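Local coordinates for citrate lyase subunit beta-like protein (Mycobacterium tuberculosis H37Rv, PDB 6CHU) that acts as a magnesium-dependent bifunctional enzyme of the HpcH/HpaI aldolase family, with lyase activity, in itaconate dissimilation and leucine catabolism, at residues A[198-201]-A[202-206]; A[188-192]-A[193-197]. All coordinates share one frame; numbering follows the deposited sequence.

Contact 1 of 2, residues A[198-201]-A[202-206]; sequences GLQE and EARDA
Q200 and R204 meet one turn apart along helix 196-209, the crossover helix between strands 184-187 and 213-216 of the TIM barrel. The turn is held by regular i to i+4 backbone bonds, among them R204 N to Q200 O at 2.9 Å. Above it the two long side chains run side by side in the same direction. Both are extended, Q200 beyond CG and R204 from CG to NE, which keeps amide and guanidinium level with each other; Q200 CG sits 3.9 Å above one guanidinium face, offset toward the rim. The two planes are turned 61° apart. Q200 NE2 and R204 NH2 come within 3.0 Å, but both are donors and form no bond. A water joins the groups instead, accepting from Q200 NE2 at 3.2 Å and from R204 NE at 3.0 Å. L199 and A203 pack on helix 221-228, A203 also on T214 of strand 213-216. The E202 carboxylate is shared between H190 ND1, hydrogen-bonded to OE1, and R157, in a salt bridge with OE2. With CG anti to its carbonyl carbon (chi1 -82°), D205 lies back over E201, its CG 3.1 Å from E201 O, and OD2 forms a salt bridge with R158 of the second subunit. Water thus mediates between donors, while E202 and D205 are paired with arginines, E202 with a histidine as well, which probably favours their ionised forms.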
ATOM      1  N   GLY A 198       9.353 -22.450  -5.426  1.00 30.18           N
ATOM      2  CA  GLY A 198       8.803 -21.110  -5.337  1.00 25.49           C
ATOM      3  C   GLY A 198       7.308 -21.105  -5.073  1.00 25.74           C
ATOM      4  O   GLY A 198       6.806 -20.276  -4.305  1.00 24.37           O
ATOM      5  N   LEU A 199       6.577 -22.029  -5.705  1.00 28.12           N
ATOM      6  CA  LEU A 199       5.139 -22.127  -5.464  1.00 28.48           C
ATOM      7  C   LEU A 199       4.849 -22.512  -4.023  1.00 29.85           C
ATOM      8  O   LEU A 199       3.926 -21.973  -3.400  1.00 29.09           O
ATOM      9  CB  LEU A 199       4.514 -23.146  -6.410  1.00 30.77           C
ATOM     10  CG  LEU A 199       3.031 -23.442  -6.168  1.00 26.86           C
ATOM     11  CD1 LEU A 199       2.165 -22.198  -6.391  1.00 25.86           C
ATOM     12  CD2 LEU A 199       2.589 -24.582  -7.067  1.00 26.24           C
ATOM     13  N   GLN A 200       5.616 -23.456  -3.481  1.00 26.06           N
ATOM     14  CA  GLN A 200       5.403 -23.861  -2.097  1.00 28.85           C
ATOM     15  C   GLN A 200       5.533 -22.669  -1.156  1.00 25.44           C
ATOM     16  O   GLN A 200       4.656 -22.429  -0.319  1.00 28.95           O
ATOM     17  CB  GLN A 200       6.384 -24.967  -1.717  1.00 32.09           C
ATOM     18  CG  GLN A 200       5.981 -25.702  -0.467  1.00 45.61           C
ATOM     19  CD  GLN A 200       6.737 -27.002  -0.293  1.00 60.07           C
ATOM     20  OE1 GLN A 200       7.608 -27.345  -1.097  1.00 66.79           O
ATOM     21  NE2 GLN A 200       6.403 -27.741   0.756  1.00 65.15           N
ATOM     22  N   GLU A 201       6.613 -21.893  -1.307  1.00 25.06           N
ATOM     23  CA  GLU A 201       6.836 -20.734  -0.446  1.00 29.16           C
ATOM     24  C   GLU A 201       5.751 -19.683  -0.636  1.00 27.73           C
ATOM     25  O   GLU A 201       5.309 -19.047   0.329  1.00 26.88           O
ATOM     26  CB  GLU A 201       8.208 -20.128  -0.737  1.00 33.31           C
ATOM     27  CG  GLU A 201       9.373 -21.087  -0.545  1.00 44.58           C
ATOM     28  CD  GLU A 201      10.711 -20.417  -0.804  1.00 63.32           C
ATOM     29  OE1 GLU A 201      10.712 -19.219  -1.166  1.00 66.72           O
ATOM     30  OE2 GLU A 201      11.756 -21.087  -0.644  1.00 69.38           O
ATOM     31  N   GLU A 202       5.328 -19.481  -1.887  1.00 24.47           N
ATOM     32  CA  GLU A 202       4.319 -18.487  -2.224  1.00 24.82           C
ATOM     33  C   GLU A 202       2.953 -18.860  -1.659  1.00 26.75           C
ATOM     34  O   GLU A 202       2.251 -18.011  -1.094  1.00 24.83           O
ATOM     35  CB  GLU A 202       4.259 -18.361  -3.745  1.00 25.79           C
ATOM     36  CG  GLU A 202       3.503 -17.175  -4.305  1.00 28.93           C
ATOM     37  CD  GLU A 202       3.907 -16.940  -5.747  1.00 27.25           C
ATOM     38  OE1 GLU A 202       3.386 -17.648  -6.634  1.00 25.32           O
ATOM     39  OE2 GLU A 202       4.790 -16.093  -5.982  1.00 27.74           O
ATOM     40  N   ALA A 203       2.553 -20.124  -1.816  1.00 23.80           N
ATOM     41  CA  ALA A 203       1.254 -20.554  -1.304  1.00 23.91           C
ATOM     42  C   ALA A 203       1.261 -20.641   0.219  1.00 25.48           C
ATOM     43  O   ALA A 203       0.251 -20.336   0.864  1.00 25.95           O
ATOM     44  CB  ALA A 203       0.862 -21.896  -1.923  1.00 26.71           C
ATOM     45  N   ARG A 204       2.381 -21.074   0.817  1.00 23.45           N
ATOM     46  CA  ARG A 204       2.501 -20.989   2.274  1.00 23.48           C
ATOM     47  C   ARG A 204       2.356 -19.545   2.744  1.00 23.04           C
ATOM     48  O   ARG A 204       1.643 -19.267   3.720  1.00 26.08           O
ATOM     49  CB  ARG A 204       3.836 -21.571   2.741  1.00 24.90           C
ATOM     50  CG  ARG A 204       3.882 -23.083   2.769  1.00 34.58           C
ATOM     51  CD  ARG A 204       5.221 -23.528   3.352  1.00 38.89           C
ATOM     52  NE  ARG A 204       5.357 -24.975   3.404  1.00 56.37           N
ATOM     53  CZ  ARG A 204       6.520 -25.600   3.559  1.00 69.78           C
ATOM     54  NH1 ARG A 204       7.641 -24.899   3.669  1.00 73.65           N
ATOM     55  NH2 ARG A 204       6.565 -26.924   3.600  1.00 71.54           N
ATOM     56  N   ASP A 205       3.029 -18.617   2.060  1.00 24.66           N
ATOM     57  CA  ASP A 205       2.897 -17.198   2.380  1.00 19.18           C
ATOM     58  C   ASP A 205       1.447 -16.743   2.267  1.00 27.47           C
ATOM     59  O   ASP A 205       0.941 -16.013   3.127  1.00 26.26           O
ATOM     60  CB  ASP A 205       3.767 -16.369   1.435  1.00 25.21           C
ATOM     61  CG  ASP A 205       5.224 -16.300   1.856  1.00 34.68           C
ATOM     62  OD1 ASP A 205       5.618 -16.970   2.840  1.00 35.50           O
ATOM     63  OD2 ASP A 205       5.982 -15.551   1.188  1.00 30.11           O
ATOM     64  N   ALA A 206       0.767 -17.166   1.201  1.00 21.44           N
ATOM     65  CA  ALA A 206      -0.601 -16.727   0.969  1.00 22.24           C
ATOM     66  C   ALA A 206      -1.537 -17.268   2.045  1.00 22.43           C
ATOM     67  O   ALA A 206      -2.349 -16.522   2.604  1.00 23.89           O
ATOM     68  CB  ALA A 206      -1.048 -17.157  -0.428  1.00 23.05           C
TER
HETATM   69  O   HOH W   1       3.714 -27.258   2.354  1.00 41.65           O

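Contact 2 of 2, residues A[188-192]-A[193-197]; sequences AVHLD and ILDVE
D195 and H190 close the loop that leads from strand 184-187 into helix 196-209, on the C-terminal side of the barrel strands. D195 CB sits 3.3 Å from D192 O and 3.4 Å from D192 CG, and also lies at the edge of the H190 ring, in its plane. With CG anti to the backbone N (chi1 178°), the D195 carboxylate is carried to that ring edge, where CG comes to 3.5 Å from H190 NE2. There OD2 accepts a hydrogen bond from H190 NE2 at 2.7 Å, with an N-H...O angle of 155°. The oxygen lies almost in the imidazole plane, yet the nitrogen meets it from above the carboxylate plane, 41° out of it. OD1 turns to the helix start and accepts from G198 N, making D195 the N-cap residue. Its backbone is fixed too: D195 N bonds to D192 O at 3.0 Å, closing a type I turn, although the donor stands above the carbonyl plane. D195 is then the centre of an inverse gamma turn, with a weak bond from V196 N to L194 O. Beside it, D192 OD2 comes to 4.4 Å from D195 OD2, a pair of like charges. L191 faces another way: its side chain is about 8 Å from the bound magnesium ion, too far to be a ligand, and its backbone hydrogen-bonds to the third subunit. The helix dipole and the imidazole N-H would both be expected to stabilise the D195 charge, offsetting nearby D192.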
ATOM      1  N   ALA A 188      -2.433 -14.873  -6.875  1.00 18.92           N
ATOM      2  CA  ALA A 188      -2.074 -14.918  -8.288  1.00 19.41           C
ATOM      3  C   ALA A 188      -1.356 -16.221  -8.662  1.00 22.33           C
ATOM      4  O   ALA A 188      -0.731 -16.896  -7.832  1.00 20.96           O
ATOM      5  CB  ALA A 188      -1.177 -13.728  -8.652  1.00 19.59           C
ATOM      6  N   VAL A 189      -1.421 -16.539  -9.960  1.00 19.75           N
ATOM      7  CA  VAL A 189      -0.840 -17.767 -10.484  1.00 18.94           C
ATOM      8  C   VAL A 189       0.678 -17.690 -10.473  1.00 21.58           C
ATOM      9  O   VAL A 189       1.282 -16.617 -10.586  1.00 22.49           O
ATOM     10  CB  VAL A 189      -1.350 -18.052 -11.908  1.00 24.54           C
ATOM     11  CG1 VAL A 189      -2.848 -18.277 -11.915  1.00 20.66           C
ATOM     12  CG2 VAL A 189      -0.961 -16.929 -12.863  1.00 27.80           C
ATOM     13  N   HIS A 190       1.301 -18.855 -10.360  1.00 21.91           N
ATOM     14  CA  HIS A 190       2.749 -19.008 -10.405  1.00 24.31           C
ATOM     15  C   HIS A 190       3.076 -19.527 -11.796  1.00 23.92           C
ATOM     16  O   HIS A 190       2.920 -20.717 -12.060  1.00 25.72           O
ATOM     17  CB  HIS A 190       3.200 -19.974  -9.316  1.00 23.54           C
ATOM     18  CG  HIS A 190       4.659 -19.893  -9.002  1.00 25.56           C
ATOM     19  ND1 HIS A 190       5.176 -18.976  -8.113  1.00 24.00           N
ATOM     20  CD2 HIS A 190       5.707 -20.623  -9.448  1.00 29.47           C
ATOM     21  CE1 HIS A 190       6.484 -19.143  -8.026  1.00 28.94           C
ATOM     22  NE2 HIS A 190       6.832 -20.130  -8.834  1.00 29.56           N
ATOM     23  N   LEU A 191       3.526 -18.636 -12.691  1.00 24.63           N
ATOM     24  CA  LEU A 191       3.682 -19.031 -14.090  1.00 27.26           C
ATOM     25  C   LEU A 191       4.815 -20.024 -14.303  1.00 26.94           C
ATOM     26  O   LEU A 191       4.784 -20.775 -15.288  1.00 26.82           O
ATOM     27  CB  LEU A 191       3.905 -17.804 -14.975  1.00 28.09           C
ATOM     28  CG  LEU A 191       2.681 -16.905 -15.185  1.00 27.39           C
ATOM     29  CD1 LEU A 191       2.994 -15.912 -16.278  1.00 32.89           C
ATOM     30  CD2 LEU A 191       1.444 -17.706 -15.561  1.00 27.70           C
ATOM     31  N   ASP A 192       5.807 -20.053 -13.412  1.00 24.44           N
ATOM     32  CA  ASP A 192       6.934 -20.979 -13.545  1.00 29.76           C
ATOM     33  C   ASP A 192       6.503 -22.330 -12.988  1.00 25.81           C
ATOM     34  O   ASP A 192       6.689 -22.629 -11.805  1.00 25.92           O
ATOM     35  CB  ASP A 192       8.171 -20.442 -12.830  1.00 27.92           C
ATOM     36  CG  ASP A 192       9.428 -21.234 -13.161  1.00 34.99           C
ATOM     37  OD1 ASP A 192       9.317 -22.323 -13.761  1.00 28.83           O
ATOM     38  OD2 ASP A 192      10.533 -20.772 -12.820  1.00 35.69           O
ATOM     39  N   ILE A 193       5.965 -23.173 -13.876  1.00 26.14           N
ATOM     40  CA  ILE A 193       5.286 -24.401 -13.457  1.00 27.68           C
ATOM     41  C   ILE A 193       6.245 -25.343 -12.736  1.00 28.18           C
ATOM     42  O   ILE A 193       5.905 -25.932 -11.704  1.00 30.70           O
ATOM     43  CB  ILE A 193       4.641 -25.092 -14.672  1.00 25.50           C
ATOM     44  CG1 ILE A 193       3.519 -24.227 -15.235  1.00 28.90           C
ATOM     45  CG2 ILE A 193       4.151 -26.485 -14.297  1.00 25.14           C
ATOM     46  CD1 ILE A 193       2.915 -24.785 -16.512  1.00 30.93           C
ATOM     47  N   LEU A 194       7.441 -25.533 -13.292  1.00 28.40           N
ATOM     48  CA  LEU A 194       8.389 -26.462 -12.692  1.00 28.33           C
ATOM     49  C   LEU A 194       9.035 -25.911 -11.426  1.00 28.80           C
ATOM     50  O   LEU A 194       9.714 -26.673 -10.724  1.00 29.25           O
ATOM     51  CB  LEU A 194       9.472 -26.844 -13.711  1.00 34.54           C
ATOM     52  CG  LEU A 194       8.959 -27.564 -14.961  1.00 35.71           C
ATOM     53  CD1 LEU A 194      10.116 -27.880 -15.898  1.00 34.60           C
ATOM     54  CD2 LEU A 194       8.227 -28.838 -14.569  1.00 35.27           C
ATOM     55  N   ASP A 195       8.850 -24.623 -11.130  1.00 28.28           N
ATOM     56  CA  ASP A 195       9.347 -24.010  -9.894  1.00 30.56           C
ATOM     57  C   ASP A 195       8.411 -24.370  -8.735  1.00 34.37           C
ATOM     58  O   ASP A 195       7.635 -23.556  -8.229  1.00 30.01           O
ATOM     59  CB  ASP A 195       9.466 -22.501 -10.058  1.00 31.97           C
ATOM     60  CG  ASP A 195       9.926 -21.806  -8.788  1.00 32.74           C
ATOM     61  OD1 ASP A 195      10.683 -22.427  -8.004  1.00 31.68           O
ATOM     62  OD2 ASP A 195       9.503 -20.651  -8.564  1.00 31.94           O
ATOM     63  N   VAL A 196       8.494 -25.633  -8.319  1.00 32.08           N
ATOM     64  CA  VAL A 196       7.658 -26.104  -7.218  1.00 28.93           C
ATOM     65  C   VAL A 196       8.115 -25.488  -5.900  1.00 30.35           C
ATOM     66  O   VAL A 196       7.294 -25.180  -5.024  1.00 29.76           O
ATOM     67  CB  VAL A 196       7.680 -27.645  -7.170  1.00 43.30           C
ATOM     68  CG1 VAL A 196       7.046 -28.163  -5.885  1.00 45.24           C
ATOM     69  CG2 VAL A 196       6.967 -28.213  -8.385  1.00 47.24           C
ATOM     70  N   GLU A 197       9.428 -25.298  -5.735  1.00 30.49           N
ATOM     71  CA  GLU A 197       9.936 -24.647  -4.529  1.00 35.69           C
ATOM     72  C   GLU A 197       9.331 -23.255  -4.357  1.00 33.32           C
ATOM     73  O   GLU A 197       8.827 -22.905  -3.278  1.00 33.22           O
ATOM     74  CB  GLU A 197      11.465 -24.574  -4.581  1.00 37.70           C
ATOM     75  CG  GLU A 197      12.104 -23.849  -3.410  1.00 48.92           C
ATOM     76  CD  GLU A 197      13.606 -23.674  -3.577  1.00 69.13           C
ATOM     77  OE1 GLU A 197      14.089 -23.705  -4.730  1.00 75.02           O
ATOM     78  OE2 GLU A 197      14.306 -23.508  -2.555  1.00 75.26           O
TER

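Contacts 1 and 2 follow in series, their centres 9 Å apart: 188-197 brings the chain into helix 196-209, and 198-206 is the helix body. They meet at H190 and at the D195 cap on G198 N. H190 ND1 is 2.7 Å from E202 OE1 in a probable hydrogen bond, giving the imidazole a carboxylate at each nitrogen; this is consistent with an imidazolium. Both are partly buried. Contact 2 is bound by side-chain capping and turn bonds on the magnesium side of the barrel, touching the third subunit; contact 1 rests on repeated backbone bonds, away from the annotated sites, with a watered outer side and D205 turned to the second subunit.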